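Local coordinates for DUF4974 domain-containing protein (Parabacteroides distasonis, PDB 4M0N) that probably acts as an anti-sigma factor of the FecR family, this piece being the part that carries its FecR and FecR C-terminal regions, at residues T84-N97 / M107-P121. The protein carries 1 engineered substitution. Numbering follows the deposited sequence.
Engineered in segment 84-97: A94 (natural residue Thr).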
loop_
_atom_site.group_PDB
_atom_site.type_symbol
_atom_site.label_atom_id
_atom_site.label_comp_id
_atom_site.label_asym_id
_atom_site.label_seq_id
_atom_site.Cartn_x
_atom_site.Cartn_y
_atom_site.Cartn_z
ATOM N N THR A 84 -3.065 -5.676 -11.104
ATOM C CA THR A 84 -1.710 -5.336 -10.802
ATOM C C THR A 84 -0.770 -6.350 -11.440
ATOM O O THR A 84 -1.173 -7.427 -11.892
ATOM C CB THR A 84 -1.448 -5.305 -9.304
ATOM O OG1 THR A 84 -1.424 -6.650 -8.798
ATOM C CG2 THR A 84 -2.477 -4.487 -8.582
ATOM N N ARG A 85 0.494 -5.980 -11.480
ATOM C CA ARG A 85 1.463 -6.865 -12.077
ATOM C C ARG A 85 1.410 -8.256 -11.441
ATOM O O ARG A 85 1.526 -9.251 -12.155
ATOM C CB ARG A 85 2.869 -6.280 -11.977
ATOM C CG ARG A 85 3.919 -7.129 -12.699
ATOM C CD ARG A 85 5.345 -6.642 -12.452
ATOM N NE ARG A 85 5.762 -6.697 -11.043
ATOM C CZ ARG A 85 6.289 -7.755 -10.417
ATOM N NH1 ARG A 85 6.489 -8.910 -11.049
ATOM N NH2 ARG A 85 6.629 -7.659 -9.133
ATOM N N GLN A 86 1.265 -8.304 -10.116
ATOM C CA GLN A 86 1.369 -9.532 -9.342
ATOM C C GLN A 86 0.077 -10.354 -9.324
ATOM O O GLN A 86 0.115 -11.568 -9.106
ATOM C CB GLN A 86 1.737 -9.189 -7.917
ATOM C CG GLN A 86 3.086 -8.487 -7.796
ATOM C CD GLN A 86 2.967 -6.978 -7.636
ATOM O OE1 GLN A 86 2.040 -6.332 -8.178
ATOM N NE2 GLN A 86 3.932 -6.397 -6.919
ATOM N N ALA A 87 -1.053 -9.666 -9.485
ATOM C CA ALA A 87 -2.333 -10.270 -9.147
ATOM C C ALA A 87 -3.469 -9.485 -9.689
ATOM O O ALA A 87 -3.404 -8.265 -9.807
ATOM C CB ALA A 87 -2.508 -10.321 -7.638
ATOM N N ASP A 88 -4.547 -10.188 -9.971
ATOM C CA ASP A 88 -5.820 -9.525 -10.139
ATOM C C ASP A 88 -6.603 -9.617 -8.853
ATOM O O ASP A 88 -6.705 -10.695 -8.247
ATOM C CB ASP A 88 -6.659 -10.209 -11.219
ATOM C CG ASP A 88 -6.211 -9.916 -12.649
ATOM O OD1 ASP A 88 -5.405 -9.015 -12.895
ATOM O OD2 ASP A 88 -6.763 -10.549 -13.595
ATOM N N VAL A 89 -7.247 -8.520 -8.473
ATOM C CA VAL A 89 -8.143 -8.547 -7.343
ATOM C C VAL A 89 -9.547 -8.363 -7.888
ATOM O O VAL A 89 -9.861 -7.320 -8.484
ATOM C CB VAL A 89 -7.794 -7.438 -6.340
ATOM C CG1 VAL A 89 -8.739 -7.492 -5.161
ATOM C CG2 VAL A 89 -6.327 -7.548 -5.950
ATOM N N LYS A 90 -10.399 -9.360 -7.652
ATOM C CA LYS A 90 -11.721 -9.434 -8.279
ATOM C C LYS A 90 -12.829 -9.383 -7.243
ATOM O O LYS A 90 -12.797 -10.139 -6.261
ATOM C CB LYS A 90 -11.767 -10.729 -9.037
ATOM C CG LYS A 90 -13.002 -10.946 -9.865
ATOM C CD LYS A 90 -12.831 -12.229 -10.663
ATOM C CE LYS A 90 -13.974 -12.408 -11.636
ATOM N NZ LYS A 90 -15.264 -12.588 -10.916
ATOM N N VAL A 91 -13.778 -8.473 -7.411
ATOM C CA VAL A 91 -14.864 -8.380 -6.481
ATOM C C VAL A 91 -16.174 -8.165 -7.231
ATOM O O VAL A 91 -16.177 -7.760 -8.403
ATOM C CB VAL A 91 -14.704 -7.263 -5.425
ATOM C CG1 VAL A 91 -13.358 -7.338 -4.709
ATOM C CG2 VAL A 91 -14.936 -5.882 -6.017
ATOM N N LEU A 92 -17.281 -8.384 -6.531
ATOM C CA LEU A 92 -18.569 -7.899 -7.016
ATOM C C LEU A 92 -18.960 -6.587 -6.337
ATOM O O LEU A 92 -19.524 -5.690 -6.951
ATOM C CB LEU A 92 -19.644 -8.945 -6.768
ATOM C CG LEU A 92 -19.368 -10.338 -7.317
ATOM C CD1 LEU A 92 -20.569 -11.226 -6.991
ATOM C CD2 LEU A 92 -19.128 -10.316 -8.814
ATOM N N GLY A 93 -18.670 -6.507 -5.049
ATOM C CA GLY A 93 -18.937 -5.316 -4.256
ATOM C C GLY A 93 -18.160 -5.539 -2.991
ATOM O O GLY A 93 -18.404 -6.496 -2.298
ATOM N N ALA A 94 -17.165 -4.699 -2.732
ATOM C CA ALA A 94 -16.317 -4.829 -1.552
ATOM C C ALA A 94 -15.495 -3.570 -1.400
ATOM O O ALA A 94 -15.380 -2.802 -2.355
ATOM C CB ALA A 94 -15.377 -6.009 -1.703
ATOM N N SER A 95 -14.951 -3.331 -0.221
ATOM C CA SER A 95 -13.969 -2.255 -0.084
ATOM C C SER A 95 -12.699 -2.869 0.433
ATOM O O SER A 95 -12.699 -3.701 1.338
ATOM C CB SER A 95 -14.448 -1.075 0.766
ATOM O OG SER A 95 -14.601 -1.372 2.159
ATOM N N PHE A 96 -11.605 -2.463 -0.172
ATOM C CA PHE A 96 -10.331 -3.127 0.078
ATOM C C PHE A 96 -9.172 -2.266 -0.359
ATOM O O PHE A 96 -9.311 -1.412 -1.258
ATOM C CB PHE A 96 -10.274 -4.458 -0.656
ATOM C CG PHE A 96 -10.519 -4.327 -2.137
ATOM C CD1 PHE A 96 -11.811 -4.241 -2.641
ATOM C CD2 PHE A 96 -9.462 -4.270 -3.017
ATOM C CE1 PHE A 96 -12.030 -4.069 -4.001
ATOM C CE2 PHE A 96 -9.678 -4.070 -4.390
ATOM C CZ PHE A 96 -10.974 -3.999 -4.876
ATOM N N ASN A 97 -8.039 -2.502 0.308
ATOM C CA ASN A 97 -6.768 -1.869 -0.017
ATOM C C ASN A 97 -5.871 -2.776 -0.819
ATOM O O ASN A 97 -5.739 -3.951 -0.535
ATOM C CB ASN A 97 -6.022 -1.543 1.292
ATOM C CG ASN A 97 -4.978 -0.475 1.126
ATOM O OD1 ASN A 97 -5.303 0.724 1.022
ATOM N ND2 ASN A 97 -3.706 -0.878 1.199
ATOM N N MET A 107 3.794 -6.880 -1.639
ATOM C CA MET A 107 2.501 -6.453 -2.113
ATOM C C MET A 107 1.448 -7.030 -1.160
ATOM O O MET A 107 1.624 -8.112 -0.641
ATOM C CB MET A 107 2.317 -6.971 -3.531
ATOM C CG MET A 107 0.988 -6.737 -4.167
ATOM S SD MET A 107 -0.194 -8.070 -3.963
ATOM C CE MET A 107 -1.374 -7.455 -5.165
ATOM N N ALA A 108 0.420 -6.258 -0.861
ATOM C CA ALA A 108 -0.611 -6.736 0.058
ATOM C C ALA A 108 -1.983 -6.256 -0.327
ATOM O O ALA A 108 -2.180 -5.085 -0.708
ATOM C CB ALA A 108 -0.335 -6.312 1.487
ATOM N N VAL A 109 -2.945 -7.173 -0.192
ATOM C CA VAL A 109 -4.351 -6.878 -0.369
ATOM C C VAL A 109 -5.062 -7.133 0.951
ATOM O O VAL A 109 -4.894 -8.182 1.557
ATOM C CB VAL A 109 -4.970 -7.777 -1.464
ATOM C CG1 VAL A 109 -6.462 -7.541 -1.606
ATOM C CG2 VAL A 109 -4.230 -7.561 -2.787
ATOM N N SER A 110 -5.806 -6.133 1.410
ATOM C CA SER A 110 -6.405 -6.135 2.757
ATOM C C SER A 110 -7.857 -5.729 2.634
ATOM O O SER A 110 -8.169 -4.688 2.059
ATOM C CB SER A 110 -5.691 -5.141 3.652
ATOM O OG SER A 110 -4.269 -5.298 3.647
ATOM N N VAL A 111 -8.761 -6.562 3.153
ATOM C CA VAL A 111 -10.189 -6.369 2.937
ATOM C C VAL A 111 -10.814 -5.632 4.112
ATOM O O VAL A 111 -10.625 -6.014 5.255
ATOM C CB VAL A 111 -10.933 -7.713 2.763
ATOM C CG1 VAL A 111 -12.405 -7.478 2.502
ATOM C CG2 VAL A 111 -10.290 -8.536 1.656
ATOM N N ARG A 112 -11.509 -4.544 3.818
ATOM C CA ARG A 112 -12.231 -3.801 4.830
ATOM C C ARG A 112 -13.683 -4.269 4.957
ATOM O O ARG A 112 -14.173 -4.529 6.056
ATOM C CB ARG A 112 -12.200 -2.323 4.515
ATOM C CG ARG A 112 -12.867 -1.459 5.569
ATOM C CD ARG A 112 -11.840 -0.996 6.577
ATOM N NE ARG A 112 -12.355 -0.018 7.528
ATOM C CZ ARG A 112 -13.054 -0.311 8.625
ATOM N NH1 ARG A 112 -13.334 -1.567 8.961
ATOM N NH2 ARG A 112 -13.468 0.679 9.413
ATOM N N THR A 113 -14.369 -4.363 3.824
ATOM C CA THR A 113 -15.740 -4.828 3.796
ATOM C C THR A 113 -15.933 -5.739 2.591
ATOM O O THR A 113 -15.247 -5.615 1.603
ATOM C CB THR A 113 -16.754 -3.656 3.727
ATOM O OG1 THR A 113 -16.678 -3.008 2.459
ATOM C CG2 THR A 113 -16.438 -2.628 4.771
ATOM N N GLY A 114 -16.868 -6.672 2.684
ATOM C CA GLY A 114 -17.218 -7.524 1.553
ATOM C C GLY A 114 -16.269 -8.697 1.372
ATOM O O GLY A 114 -15.508 -9.045 2.283
ATOM N N LYS A 115 -16.266 -9.253 0.156
ATOM C CA LYS A 115 -15.551 -10.487 -0.179
ATOM C C LYS A 115 -14.719 -10.192 -1.410
ATOM O O LYS A 115 -15.192 -9.548 -2.343
ATOM C CB LYS A 115 -16.526 -11.635 -0.445
ATOM C CG LYS A 115 -17.315 -12.006 0.797
ATOM C CD LYS A 115 -18.174 -13.226 0.595
ATOM C CE LYS A 115 -19.037 -13.463 1.818
ATOM N NZ LYS A 115 -19.787 -14.725 1.704
ATOM N N VAL A 116 -13.461 -10.624 -1.365
ATOM C CA VAL A 116 -12.508 -10.309 -2.400
ATOM C C VAL A 116 -11.798 -11.587 -2.861
ATOM O O VAL A 116 -11.395 -12.406 -2.037
ATOM C CB VAL A 116 -11.474 -9.326 -1.821
ATOM C CG1 VAL A 116 -10.374 -9.067 -2.786
ATOM C CG2 VAL A 116 -12.173 -8.028 -1.389
ATOM N N GLU A 117 -11.633 -11.739 -4.174
ATOM C CA GLU A 117 -10.844 -12.863 -4.712
ATOM C C GLU A 117 -9.528 -12.316 -5.248
ATOM O O GLU A 117 -9.520 -11.357 -5.982
ATOM C CB GLU A 117 -11.586 -13.553 -5.857
ATOM C CG GLU A 117 -10.866 -14.751 -6.441
ATOM C CD GLU A 117 -11.678 -15.515 -7.494
ATOM O OE1 GLU A 117 -12.785 -15.979 -7.170
ATOM O OE2 GLU A 117 -11.193 -15.664 -8.633
ATOM N N VAL A 118 -8.423 -12.953 -4.888
ATOM C CA VAL A 118 -7.128 -12.563 -5.364
ATOM C C VAL A 118 -6.592 -13.669 -6.238
ATOM O O VAL A 118 -6.321 -14.780 -5.771
ATOM C CB VAL A 118 -6.168 -12.297 -4.197
ATOM C CG1 VAL A 118 -4.811 -11.856 -4.731
ATOM C CG2 VAL A 118 -6.748 -11.225 -3.261
ATOM N N ASP A 119 -6.395 -13.349 -7.514
ATOM C CA ASP A 119 -5.989 -14.320 -8.478
ATOM C C ASP A 119 -4.549 -14.040 -8.870
ATOM O O ASP A 119 -4.231 -12.976 -9.395
ATOM C CB ASP A 119 -6.849 -14.221 -9.728
ATOM C CG ASP A 119 -8.307 -14.453 -9.463
ATOM O OD1 ASP A 119 -8.639 -15.360 -8.672
ATOM O OD2 ASP A 119 -9.145 -13.739 -10.071
ATOM N N MET A 120 -3.701 -15.039 -8.649
ATOM C CA MET A 120 -2.275 -14.984 -8.952
ATOM C C MET A 120 -1.989 -16.188 -9.860
ATOM O O MET A 120 -2.811 -17.095 -9.989
ATOM C CB MET A 120 -1.449 -15.035 -7.648
ATOM C CG MET A 120 -1.565 -13.800 -6.741
ATOM S SD MET A 120 -1.266 -14.110 -5.002
ATOM C CE MET A 120 -2.699 -15.105 -4.524
ATOM N N PRO A 121 -0.839 -16.188 -10.533
ATOM C CA PRO A 121 -0.574 -17.226 -11.520
ATOM C C PRO A 121 -0.824 -18.646 -11.002
ATOM O O PRO A 121 -1.476 -19.476 -11.655
ATOM C CB PRO A 121 0.900 -16.987 -11.863
ATOM C CG PRO A 121 1.076 -15.517 -11.673
ATOM C CD PRO A 121 0.251 -15.195 -10.455
HETATM O O HOH W 1 -17.412 -9.200 -3.744
HETATM O O HOH W 2 -19.135 -8.686 -1.123
HETATM O O HOH W 3 -3.091 -3.768 1.669
#
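S95 O takes two amide hydrogens from the same face of its carbonyl plane, R112 N at 2.9 Å and T113 N at 3.1 Å, which sets both residues opposite S95 as a classic beta bulge. On the same pair S95 OG meets T113 OG1 at 2.7 Å; S95 and T113 already point to the same face of the sheet, and a chi1 of 69° in both, with each hydroxyl between its own backbone N and carbonyl carbon, brings OG and OG1 together. Beyond the bulge, N97 and S110 exchange a pair of backbone bonds, and water 3 joins N97 ND2 to S110 OG, while E67 and Q132 hold those polar ends from outside. In the other layer, K90 with E117 and D88 with D119 form two hydrogen-bonded pairs, K90 N to E117 O being nearly straight at 2.7 Å. R83 pairs with D88 in a salt bridge. Between the layers, V89 CG2 reaches V109 CG2 tip to tip at 3.8 Å. V116 CG2 lies beside V91 CG1 at 3.6 Å and also touches A94 CB, an engineered position, and the F96 ring, which in turn meets F70. M107 bends at chi2 (-93°), bringing CE to A87 CB at 4.0 Å, as its CB and CG run past the Q86 amide, whose NE2 is hydrogen-bonded to N137. Both segments thus pass from one sheet to the other, pairing antiparallel in each around a shared apolar interior, a beta-sandwich arrangement within the FecR region.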